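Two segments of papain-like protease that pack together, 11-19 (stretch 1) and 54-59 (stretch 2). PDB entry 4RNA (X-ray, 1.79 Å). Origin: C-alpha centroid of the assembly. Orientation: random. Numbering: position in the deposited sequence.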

ATOM      1  N   THR A  11     -25.490   4.909   0.640  1.00 25.56           N
ATOM      2  CA  THR A  11     -24.851   3.970  -0.311  1.00 27.19           C
ATOM      3  C   THR A  11     -23.327   3.931  -0.066  1.00 31.25           C
ATOM      4  O   THR A  11     -22.739   4.877   0.480  1.00 28.13           O
ATOM      5  CB  THR A  11     -25.187   4.400  -1.787  1.00 23.70           C
ATOM      6  OG1 THR A  11     -24.636   3.513  -2.747  1.00 26.24           O
ATOM      7  CG2 THR A  11     -24.477   5.827  -2.083  1.00 20.27           C
ATOM      8  N   VAL A  12     -22.698   2.848  -0.452  1.00 26.54           N
ATOM      9  CA  VAL A  12     -21.229   2.803  -0.602  1.00 30.59           C
ATOM     10  C   VAL A  12     -20.771   2.703  -2.061  1.00 35.57           C
ATOM     11  O   VAL A  12     -19.556   2.789  -2.381  1.00 36.96           O
ATOM     12  CB  VAL A  12     -20.571   1.665   0.199  1.00 29.33           C
ATOM     13  CG1 VAL A  12     -20.958   1.688   1.658  1.00 30.32           C
ATOM     14  CG2 VAL A  12     -20.858   0.255  -0.424  1.00 30.48           C
ATOM     15  N   ASP A  13     -21.725   2.568  -2.966  1.00 32.64           N
ATOM     16  CA  ASP A  13     -21.378   2.285  -4.352  1.00 32.10           C
ATOM     17  C   ASP A  13     -22.125   3.115  -5.390  1.00 30.16           C
ATOM     18  O   ASP A  13     -21.748   3.095  -6.559  1.00 33.98           O
ATOM     19  CB  ASP A  13     -21.527   0.783  -4.639  1.00 35.14           C
ATOM     20  CG  ASP A  13     -22.973   0.288  -4.519  1.00 34.06           C
ATOM     21  OD1 ASP A  13     -23.885   1.090  -4.251  1.00 32.62           O
ATOM     22  OD2 ASP A  13     -23.195  -0.905  -4.768  1.00 33.64           O
ATOM     23  N   GLY A  14     -23.161   3.882  -5.002  1.00 29.25           N
ATOM     24  CA  GLY A  14     -23.844   4.752  -5.963  1.00 31.59           C
ATOM     25  C   GLY A  14     -24.817   3.959  -6.835  1.00 30.09           C
ATOM     26  O   GLY A  14     -25.477   4.507  -7.717  1.00 32.24           O
ATOM     27  N   VAL A  15     -24.889   2.656  -6.562  1.00 30.66           N
ATOM     28  CA  VAL A  15     -25.840   1.739  -7.188  1.00 33.34           C
ATOM     29  C   VAL A  15     -26.909   1.161  -6.223  1.00 36.05           C
ATOM     30  O   VAL A  15     -28.097   1.081  -6.583  1.00 32.74           O
ATOM     31  CB  VAL A  15     -25.079   0.548  -7.786  1.00 32.32           C
ATOM     32  CG1 VAL A  15     -26.054  -0.509  -8.353  1.00 34.49           C
ATOM     33  CG2 VAL A  15     -24.189   1.088  -8.905  1.00 38.13           C
ATOM     34  N   ASN A  16     -26.477   0.727  -5.038  1.00 30.09           N
ATOM     35  CA  ASN A  16     -27.343   0.144  -4.019  1.00 34.36           C
ATOM     36  C   ASN A  16     -27.542   1.129  -2.867  1.00 33.59           C
ATOM     37  O   ASN A  16     -26.562   1.768  -2.403  1.00 33.34           O
ATOM     38  CB  ASN A  16     -26.772  -1.169  -3.514  1.00 37.17           C
ATOM     39  CG  ASN A  16     -26.596  -2.157  -4.616  1.00 42.63           C
ATOM     40  OD1 ASN A  16     -27.529  -2.906  -4.921  1.00 40.44           O
ATOM     41  ND2 ASN A  16     -25.375  -2.232  -5.183  1.00 36.10           N
ATOM     42  N   PHE A  17     -28.815   1.310  -2.482  1.00 29.86           N
ATOM     43  CA  PHE A  17     -29.216   2.330  -1.511  1.00 30.54           C
ATOM     44  C   PHE A  17     -30.098   1.716  -0.448  1.00 32.15           C
ATOM     45  O   PHE A  17     -30.905   0.815  -0.745  1.00 29.63           O
ATOM     46  CB  PHE A  17     -29.921   3.525  -2.166  1.00 31.42           C
ATOM     47  CG  PHE A  17     -29.057   4.281  -3.122  1.00 29.32           C
ATOM     48  CD1 PHE A  17     -28.888   3.838  -4.412  1.00 28.55           C
ATOM     49  CD2 PHE A  17     -28.391   5.481  -2.731  1.00 29.81           C
ATOM     50  CE1 PHE A  17     -28.102   4.504  -5.327  1.00 26.86           C
ATOM     51  CE2 PHE A  17     -27.598   6.150  -3.666  1.00 29.18           C
ATOM     52  CZ  PHE A  17     -27.442   5.682  -4.947  1.00 31.26           C
ATOM     53  N   ARG A  18     -29.879   2.107   0.801  1.00 27.75           N
ATOM     54  CA  ARG A  18     -30.820   1.779   1.867  1.00 29.07           C
ATOM     55  C   ARG A  18     -31.345   3.001   2.466  1.00 33.06           C
ATOM     56  O   ARG A  18     -30.597   4.054   2.593  1.00 31.06           O
ATOM     57  CB  ARG A  18     -30.255   0.845   2.961  1.00 31.68           C
ATOM     58  CG  ARG A  18     -29.110   1.408   3.709  1.00 32.67           C
ATOM     59  CD  ARG A  18     -28.751   0.595   4.951  1.00 32.68           C
ATOM     60  NE  ARG A  18     -27.409   1.000   5.393  1.00 32.74           N
ATOM     61  CZ  ARG A  18     -27.053   1.313   6.627  1.00 35.42           C
ATOM     62  NH1 ARG A  18     -27.942   1.281   7.604  1.00 32.86           N
ATOM     63  NH2 ARG A  18     -25.788   1.629   6.868  1.00 35.43           N
ATOM     64  N   THR A  19     -32.619   2.905   2.820  1.00 30.91           N
ATOM     65  CA  THR A  19     -33.271   4.027   3.456  1.00 32.66           C
ATOM     66  C   THR A  19     -33.056   3.989   4.968  1.00 29.66           C
ATOM     67  O   THR A  19     -33.331   3.028   5.625  1.00 31.45           O
ATOM     68  CB  THR A  19     -34.764   4.148   3.151  1.00 32.37           C
ATOM     69  OG1 THR A  19     -34.927   4.173   1.736  1.00 33.73           O
ATOM     70  CG2 THR A  19     -35.309   5.483   3.820  1.00 30.99           C
ATOM     71  N   HIS A  54     -32.197  13.020   0.411  1.00 40.50           N
ATOM     72  CA  HIS A  54     -30.859  12.981  -0.239  1.00 44.96           C
ATOM     73  C   HIS A  54     -30.092  11.692  -0.003  1.00 46.91           C
ATOM     74  O   HIS A  54     -30.395  10.909   0.930  1.00 36.99           O
ATOM     75  CB  HIS A  54     -30.012  14.157   0.205  1.00 52.02           C
ATOM     76  CG  HIS A  54     -30.404  15.446  -0.440  1.00 62.10           C
ATOM     77  ND1 HIS A  54     -29.772  15.931  -1.536  1.00 67.31           N
ATOM     78  CD2 HIS A  54     -31.422  16.346  -0.138  1.00 67.67           C
ATOM     79  CE1 HIS A  54     -30.338  17.103  -1.894  1.00 70.09           C
ATOM     80  NE2 HIS A  54     -31.351  17.355  -1.042  1.00 72.20           N
ATOM     81  N   SER A  55     -29.109  11.475  -0.878  1.00 44.62           N
ATOM     82  CA  SER A  55     -28.175  10.332  -0.848  1.00 41.68           C
ATOM     83  C   SER A  55     -26.929  10.614  -0.035  1.00 41.09           C
ATOM     84  O   SER A  55     -26.313  11.634  -0.245  1.00 40.91           O
ATOM     85  CB  SER A  55     -27.721   9.990  -2.267  1.00 38.49           C
ATOM     86  OG  SER A  55     -28.687   9.122  -2.802  1.00 55.42           O
ATOM     87  N   LEU A  56     -26.542   9.689   0.856  1.00 35.56           N
ATOM     88  CA  LEU A  56     -25.306   9.844   1.635  1.00 36.21           C
ATOM     89  C   LEU A  56     -24.330   8.743   1.341  1.00 34.01           C
ATOM     90  O   LEU A  56     -24.719   7.557   1.180  1.00 31.35           O
ATOM     91  CB  LEU A  56     -25.579   9.874   3.147  1.00 36.71           C
ATOM     92  CG  LEU A  56     -26.387  11.036   3.700  1.00 40.16           C
ATOM     93  CD1 LEU A  56     -26.558  10.744   5.201  1.00 36.94           C
ATOM     94  CD2 LEU A  56     -25.699  12.408   3.442  1.00 44.02           C
ATOM     95  N   TYR A  57     -23.050   9.126   1.304  1.00 31.66           N
ATOM     96  CA  TYR A  57     -21.987   8.139   1.073  1.00 31.75           C
ATOM     97  C   TYR A  57     -21.433   7.638   2.383  1.00 34.26           C
ATOM     98  O   TYR A  57     -20.834   8.349   3.088  1.00 25.84           O
ATOM     99  CB  TYR A  57     -20.889   8.736   0.180  1.00 33.32           C
ATOM    100  CG  TYR A  57     -21.246   8.456  -1.208  1.00 37.48           C
ATOM    101  CD1 TYR A  57     -22.083   9.317  -1.911  1.00 37.16           C
ATOM    102  CD2 TYR A  57     -20.822   7.260  -1.810  1.00 41.04           C
ATOM    103  CE1 TYR A  57     -22.475   9.002  -3.213  1.00 44.72           C
ATOM    104  CE2 TYR A  57     -21.171   6.961  -3.117  1.00 43.22           C
ATOM    105  CZ  TYR A  57     -22.019   7.814  -3.787  1.00 43.01           C
ATOM    106  OH  TYR A  57     -22.342   7.469  -5.076  1.00 63.25           O
ATOM    107  N   LEU A  58     -21.686   6.400   2.754  1.00 26.02           N
ATOM    108  CA  LEU A  58     -21.226   5.902   4.078  1.00 26.27           C
ATOM    109  C   LEU A  58     -19.772   5.365   3.975  1.00 27.45           C
ATOM    110  O   LEU A  58     -19.421   4.695   2.987  1.00 27.98           O
ATOM    111  CB  LEU A  58     -22.146   4.767   4.577  1.00 27.10           C
ATOM    112  CG  LEU A  58     -21.844   4.188   5.985  1.00 29.66           C
ATOM    113  CD1 LEU A  58     -21.977   5.213   7.168  1.00 26.64           C
ATOM    114  CD2 LEU A  58     -22.821   3.049   6.201  1.00 29.22           C
ATOM    115  N   ALA A  59     -18.906   5.671   4.951  1.00 29.27           N
ATOM    116  CA  ALA A  59     -17.464   5.247   4.874  1.00 28.62           C
ATOM    117  C   ALA A  59     -17.161   4.128   5.909  1.00 31.75           C
ATOM    118  O   ALA A  59     -16.129   3.491   5.813  1.00 33.70           O
ATOM    119  CB  ALA A  59     -16.490   6.425   5.036  1.00 31.29           C
TER

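Thr11 carries the contact, with Leu58 and Tyr57 covering most of the surface from the other side; in all, 382 Å² is buried between the stretches. Its backbone makes a parallel bridge with Tyr57, and two hydrogen bonds straddle that residue: Thr11 N donates to Leu56 O (2.8 Å, 163° at the hydrogen), and Leu58 N donates to Thr11 O (2.9 Å, 159°). Thr11 O also receives a CA-H contact from Tyr57 CA at 3.4 Å.

The bridge places the Thr11 and Tyr57 side chains on the same face of the sheet. With chi1 at t, Thr11 lays CG2 over the tyrosine ring, 3.7 Å from its centroid and 16° off the normal, a CH-pi contact. Its other branch serves the turn: OG1 donates to Asn16 O (2.6 Å) and accepts from Gly14 N (2.7 Å) and Asp13 N (3.1 Å). Threonine thus supplies both a methyl for the ring and a hydroxyl for the loop.

Farther along the ring, Tyr57 OH lies 3.2 Å from Gly14 CA. An ideal CB there would sit 2.7 Å from that oxygen, a clash, and the phi of 79° also favours glycine.

Leu58, buried, meets Val12 through apolar side chains (CB to CG1, 4.4 Å), while its CD2 reaches the guanidinium edge at Arg18 NH2, 3.4 Å away.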